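Probable enoyl-CoA hydratase/isomerase (Pseudomonas aeruginosa PAO1, PDB 5YLO) catalyses the isomerisation of Delta3-enoyl-CoA to Delta2-enoyl-CoA, a crotonase-family step that probably helps unsaturated fatty acids enter beta-oxidation. Local coordinates at the interface of chains A and B. Coordinates in Å, arbitrary orientation; residue numbers count along the deposited sequence, not the author numbering. Chains: chain A/B, Probable enoyl-CoA hydratase/isomerase.

Contacts 1 and 2 are neighbouring patches of one subunit interface, with the centres of their C-alpha atoms about 14 Å apart. On chain A both draw on helix 158-166: A:Arg163 and, just past its end, A:Leu167 serve contact 1, whereas A:Lys162, A:Leu165 and A:Phe166 serve contact 2, with A:Tyr142 and A:Asp145 of the preceding loop and A:Ser149 of helix 146-156. Chain B brings strands 124-128 and 184-186 and helix 191-204 to contact 1, and helix 207-220 to contact 2. Helix 158-166 thus meets two regions of the partner, as suits the three-copy assembly deposited and the trimeric building block usual among crotonases.

Contact 1: the interface of chains A and B. Residues chain A 163, 167; chain B 124-126, 183-184, 198, 201-202.
A:Arg163 reaches from helix 158-166 past the edge of the B:Phe124 ring, by its CE1 corner, to the carboxylate of B:Glu184, at a subunit interface of a crotonase-fold enzyme. It buries 88 Å² against chain B, and a long arginine suits the place because its methylene stem can pack against the rim of an aromatic ring while its tip carries charge further on. The stem is extended from CG to NE, and its CG lies 3.4 Å from CE1 of B:Phe124. The guanidinium then stands above the plane of the B:Phe198 ring but outside its CE1-CZ rim, NH1 3.4 Å from CE1, with the two planes inclined by 37°. One carboxylate oxygen of B:Glu184, OE1, faces both terminal nitrogens and forms a long salt bridge with NH2 at 3.7 Å. Guanidinium and carboxylate planes are turned 51° apart, a loose pairing that probably acts chiefly through charge.

B:Phe198 has CG anti to its backbone N (chi1 -180°), which sends the ring from helix 191-204 toward strand 124-128. There its CZ stands 3.5 Å above the centre of the B:Phe124 ring, an edge-on packing within chain B that braces the surface A:Arg163 rests on.

A:Leu167, just beyond the helix, buries 70 Å². Its branched end meets two different groups: CD1 lies in plane at the edge of B:Phe198, 4.0 Å from CE1, and also sits over the centre of one face of the B:Arg201 guanidinium. CD2 touches NE of B:Arg201 at 3.7 Å. A compact aliphatic fork suits this spot, since it can pack against a flat cation without competing for its N-H groups.

Contact 2: the interface of chains A and B. Residues chain A 142, 145, 149, 162, 165-166; chain B 210, 212-214, 217.
B:Thr213, on helix 207-220, points its branched side chain at A:Tyr142, A:Asp145 and A:Phe166, burying 71 Å² against chain A. CB already lies 3.4 Å from OH of A:Tyr142. Beyond it the two branches part: OG1 sits anti to the carbonyl carbon (chi1 -72°), while CG2 is anti to the backbone N. OG1 shares a hydrogen bond of 2.6 Å with the phenol OH of A:Tyr142, its direction undecided. The carboxylate OD2 of A:Asp145 also lies beside OG1, but is modelled too close for its bonding to be trusted. CG2 turns to apolar company, 3.6 Å from CE1 of A:Phe166 and 3.9 Å from CD1 of A:Leu165. Threonine suits this boundary by offering a hydroxyl and a methyl from one carbon.

A:Phe166 and B:Phe210 run past each other in opposite directions, their CD1 atoms 3.5 Å apart. Their planes are inclined by about 36°, a tilted, offset overlap of two faces and not a parallel stack; phenylalanine suits it as a flat apolar group. At the far end, B:Leu217 forks between A:Lys162 and A:Ser149: CD1 lies 3.7 Å from the lysine CG, while CD2 packs on the serine backbone. A water joins the backbone O atoms of A:Ser149 and B:Leu217. The site fastens helix 207-220 against helix 158-166, the loop with A:Tyr142 and the start of helix 146-156, and so probably helps to hold the oligomer together.

Contact 1: the interface of chains A and B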
loop_
_atom_site.group_PDB
_atom_site.type_symbol
_atom_site.label_atom_id
_atom_site.label_comp_id
_atom_site.label_asym_id
_atom_site.label_seq_id
_atom_site.Cartn_x
_atom_site.Cartn_y
_atom_site.Cartn_z
ATOM N N ARG A 163 13.765 -1.623 6.339
ATOM C CA ARG A 163 14.536 -2.705 6.943
ATOM C C ARG A 163 15.448 -3.360 5.916
ATOM O O ARG A 163 16.621 -3.632 6.196
ATOM C CB ARG A 163 13.605 -3.745 7.567
ATOM C CG ARG A 163 12.964 -3.316 8.875
ATOM C CD ARG A 163 12.207 -4.459 9.537
ATOM N NE ARG A 163 11.504 -4.008 10.735
ATOM C CZ ARG A 163 12.030 -4.006 11.956
ATOM N NH1 ARG A 163 13.268 -4.437 12.149
ATOM N NH2 ARG A 163 11.315 -3.573 12.986
ATOM N N LEU A 167 19.321 -2.265 6.691
ATOM C CA LEU A 167 20.047 -3.388 7.262
ATOM C C LEU A 167 20.789 -4.144 6.169
ATOM O O LEU A 167 20.350 -4.207 5.018
ATOM C CB LEU A 167 19.098 -4.334 7.994
ATOM C CG LEU A 167 18.237 -3.699 9.083
ATOM C CD1 LEU A 167 17.428 -4.765 9.797
ATOM C CD2 LEU A 167 19.108 -2.927 10.060
ATOM N N PHE B 124 10.961 3.307 12.016
ATOM C CA PHE B 124 10.728 1.979 12.552
ATOM C C PHE B 124 9.948 2.078 13.853
ATOM O O PHE B 124 9.990 3.098 14.545
ATOM C CB PHE B 124 12.050 1.242 12.783
ATOM C CG PHE B 124 12.900 1.129 11.550
ATOM C CD1 PHE B 124 12.693 0.103 10.645
ATOM C CD2 PHE B 124 13.903 2.050 11.294
ATOM C CE1 PHE B 124 13.472 -0.004 9.508
ATOM C CE2 PHE B 124 14.686 1.946 10.159
ATOM C CZ PHE B 124 14.470 0.917 9.266
ATOM N N ARG B 125 9.229 1.004 14.177
ATOM C CA ARG B 125 8.456 0.929 15.410
ATOM C C ARG B 125 8.650 -0.440 16.038
ATOM O O ARG B 125 8.299 -1.459 15.435
ATOM C CB ARG B 125 6.969 1.201 15.154
ATOM C CG ARG B 125 6.601 2.673 15.206
ATOM C CD ARG B 125 5.285 2.948 14.497
ATOM N NE ARG B 125 5.302 2.467 13.118
ATOM C CZ ARG B 125 5.899 3.099 12.114
ATOM N NH1 ARG B 125 6.536 4.242 12.329
ATOM N NH2 ARG B 125 5.865 2.584 10.890
ATOM N N ILE B 126 9.223 -0.459 17.237
ATOM C CA ILE B 126 9.319 -1.654 18.064
ATOM C C ILE B 126 8.468 -1.420 19.300
ATOM O O ILE B 126 8.659 -0.425 20.010
ATOM C CB ILE B 126 10.774 -1.968 18.449
ATOM C CG1 ILE B 126 11.648 -2.065 17.199
ATOM C CG2 ILE B 126 10.840 -3.263 19.249
ATOM C CD1 ILE B 126 13.116 -2.254 17.500
ATOM N N GLY B 183 6.592 -2.765 13.410
ATOM C CA GLY B 183 7.392 -3.726 12.677
ATOM C C GLY B 183 7.870 -4.891 13.515
ATOM O O GLY B 183 8.220 -5.947 12.979
ATOM N N GLU B 184 7.879 -4.717 14.834
ATOM C CA GLU B 184 8.457 -5.708 15.726
ATOM C C GLU B 184 7.825 -5.572 17.102
ATOM O O GLU B 184 7.503 -4.467 17.546
ATOM C CB GLU B 184 9.979 -5.542 15.807
ATOM C CG GLU B 184 10.696 -6.599 16.619
ATOM C CD GLU B 184 12.201 -6.435 16.564
ATOM O OE1 GLU B 184 12.691 -5.715 15.667
ATOM O OE2 GLU B 184 12.891 -7.022 17.421
ATOM N N PHE B 198 18.875 -2.843 17.761
ATOM C CA PHE B 198 18.416 -2.454 16.433
ATOM C C PHE B 198 19.002 -1.107 16.026
ATOM O O PHE B 198 19.502 -0.946 14.907
ATOM C CB PHE B 198 16.886 -2.421 16.392
ATOM C CG PHE B 198 16.324 -2.035 15.052
ATOM C CD1 PHE B 198 16.542 -2.831 13.938
ATOM C CD2 PHE B 198 15.572 -0.879 14.907
ATOM C CE1 PHE B 198 16.028 -2.479 12.702
ATOM C CE2 PHE B 198 15.053 -0.521 13.673
ATOM C CZ PHE B 198 15.282 -1.323 12.570
ATOM N N ARG B 201 22.907 -1.381 14.924
ATOM C CA ARG B 201 23.267 -1.773 13.566
ATOM C C ARG B 201 22.832 -0.725 12.551
ATOM O O ARG B 201 23.474 -0.575 11.505
ATOM C CB ARG B 201 22.675 -3.144 13.234
ATOM C CG ARG B 201 21.207 -3.302 13.575
ATOM C CD ARG B 201 20.759 -4.746 13.401
ATOM N NE ARG B 201 21.166 -5.293 12.109
ATOM C CZ ARG B 201 20.646 -6.387 11.561
ATOM N NH1 ARG B 201 19.684 -7.053 12.187
ATOM N NH2 ARG B 201 21.080 -6.810 10.382
ATOM N N LEU B 202 21.757 0.012 12.840
ATOM C CA LEU B 202 21.443 1.192 12.042
ATOM C C LEU B 202 22.543 2.236 12.166
ATOM O O LEU B 202 22.956 2.840 11.168
ATOM C CB LEU B 202 20.100 1.783 12.472
ATOM C CG LEU B 202 18.819 1.123 11.964
ATOM C CD1 LEU B 202 17.612 1.779 12.610
ATOM C CD2 LEU B 202 18.734 1.224 10.451
#

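Contact 2: the interface of chains A and B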
loop_
_atom_site.group_PDB
_atom_site.type_symbol
_atom_site.label_atom_id
_atom_site.label_comp_id
_atom_site.label_asym_id
_atom_site.label_seq_id
_atom_site.Cartn_x
_atom_site.Cartn_y
_atom_site.Cartn_z
ATOM N N TYR A 142 27.039 -0.307 -1.081
ATOM C CA TYR A 142 25.688 0.246 -1.103
ATOM C C TYR A 142 25.208 0.295 -2.546
ATOM O O TYR A 142 25.802 0.991 -3.377
ATOM C CB TYR A 142 25.652 1.641 -0.472
ATOM C CG TYR A 142 24.282 2.055 0.009
ATOM C CD1 TYR A 142 23.348 2.591 -0.870
ATOM C CD2 TYR A 142 23.922 1.912 1.342
ATOM C CE1 TYR A 142 22.095 2.969 -0.435
ATOM C CE2 TYR A 142 22.670 2.289 1.788
ATOM C CZ TYR A 142 21.761 2.817 0.895
ATOM O OH TYR A 142 20.514 3.194 1.332
ATOM N N ASP A 145 19.911 2.877 -5.334
ATOM C CA ASP A 145 18.641 2.823 -4.623
ATOM C C ASP A 145 17.529 3.587 -5.330
ATOM O O ASP A 145 16.477 3.822 -4.728
ATOM C CB ASP A 145 18.819 3.356 -3.197
ATOM C CG ASP A 145 19.378 4.770 -3.165
ATOM O OD1 ASP A 145 20.127 5.138 -4.094
ATOM O OD2 ASP A 145 19.074 5.514 -2.209
ATOM N N SER A 149 14.039 2.408 -4.021
ATOM C CA SER A 149 13.267 3.359 -3.229
ATOM C C SER A 149 11.910 3.662 -3.848
ATOM O O SER A 149 11.044 4.228 -3.173
ATOM C CB SER A 149 14.052 4.659 -3.051
ATOM O OG SER A 149 14.179 5.338 -4.287
ATOM N N LYS A 162 12.410 -0.133 4.439
ATOM C CA LYS A 162 13.567 0.475 5.085
ATOM C C LYS A 162 14.392 -0.547 5.857
ATOM O O LYS A 162 15.602 -0.361 6.017
ATOM C CB LYS A 162 13.122 1.611 6.005
ATOM C CG LYS A 162 12.484 2.780 5.269
ATOM C CD LYS A 162 11.951 3.824 6.233
ATOM C CE LYS A 162 11.226 4.930 5.491
ATOM N NZ LYS A 162 10.592 5.886 6.436
ATOM N N LEU A 165 16.557 -2.055 3.056
ATOM C CA LEU A 165 17.554 -1.137 2.517
ATOM C C LEU A 165 18.609 -0.763 3.553
ATOM O O LEU A 165 19.802 -0.708 3.230
ATOM C CB LEU A 165 16.872 0.119 1.975
ATOM C CG LEU A 165 16.164 -0.023 0.626
ATOM C CD1 LEU A 165 15.185 1.122 0.404
ATOM C CD2 LEU A 165 17.180 -0.087 -0.506
ATOM N N PHE A 166 18.203 -0.504 4.796
ATOM C CA PHE A 166 19.142 0.006 5.788
ATOM C C PHE A 166 19.917 -1.093 6.500
ATOM O O PHE A 166 21.072 -0.874 6.880
ATOM C CB PHE A 166 18.411 0.869 6.822
ATOM C CG PHE A 166 17.799 2.121 6.250
ATOM C CD1 PHE A 166 18.139 2.562 4.980
ATOM C CD2 PHE A 166 16.891 2.862 6.988
ATOM C CE1 PHE A 166 17.578 3.711 4.455
ATOM C CE2 PHE A 166 16.328 4.015 6.469
ATOM C CZ PHE A 166 16.672 4.439 5.201
ATOM N N PHE B 210 21.793 6.534 3.865
ATOM C CA PHE B 210 20.433 6.423 4.382
ATOM C C PHE B 210 19.672 7.728 4.190
ATOM O O PHE B 210 18.477 7.718 3.868
ATOM C CB PHE B 210 20.454 6.033 5.862
ATOM C CG PHE B 210 21.148 4.725 6.150
ATOM C CD1 PHE B 210 21.363 3.787 5.151
ATOM C CD2 PHE B 210 21.579 4.431 7.435
ATOM C CE1 PHE B 210 22.001 2.589 5.428
ATOM C CE2 PHE B 210 22.216 3.236 7.718
ATOM C CZ PHE B 210 22.426 2.314 6.714
ATOM N N GLN B 212 20.071 10.083 1.815
ATOM C CA GLN B 212 19.654 10.185 0.420
ATOM C C GLN B 212 18.562 9.173 0.099
ATOM O O GLN B 212 17.597 9.493 -0.605
ATOM C CB GLN B 212 20.853 9.987 -0.504
ATOM C CG GLN B 212 21.891 11.088 -0.421
ATOM C CD GLN B 212 23.055 10.856 -1.362
ATOM O OE1 GLN B 212 23.695 9.804 -1.332
ATOM N NE2 GLN B 212 23.334 11.838 -2.212
ATOM N N THR B 213 18.697 7.946 0.608
ATOM C CA THR B 213 17.679 6.926 0.372
ATOM C C THR B 213 16.348 7.318 1.001
ATOM O O THR B 213 15.287 7.128 0.394
ATOM C CB THR B 213 18.153 5.577 0.913
ATOM O OG1 THR B 213 19.194 5.062 0.072
ATOM C CG2 THR B 213 17.004 4.575 0.965
ATOM N N LYS B 214 16.383 7.872 2.215
ATOM C CA LYS B 214 15.142 8.263 2.877
ATOM C C LYS B 214 14.445 9.388 2.121
ATOM O O LYS B 214 13.211 9.433 2.060
ATOM C CB LYS B 214 15.424 8.667 4.325
ATOM C CG LYS B 214 14.175 8.976 5.133
ATOM C CD LYS B 214 14.484 9.125 6.613
ATOM C CE LYS B 214 13.251 9.562 7.387
ATOM N NZ LYS B 214 13.492 9.569 8.858
ATOM N N LEU B 217 12.821 7.634 -1.029
ATOM C CA LEU B 217 11.593 6.934 -0.666
ATOM C C LEU B 217 10.426 7.905 -0.568
ATOM O O LEU B 217 9.345 7.658 -1.112
ATOM C CB LEU B 217 11.780 6.200 0.664
ATOM C CG LEU B 217 12.712 4.990 0.728
ATOM C CD1 LEU B 217 13.111 4.729 2.168
ATOM C CD2 LEU B 217 12.032 3.768 0.139
HETATM O O HOH W 1 8.838 5.726 -3.464
#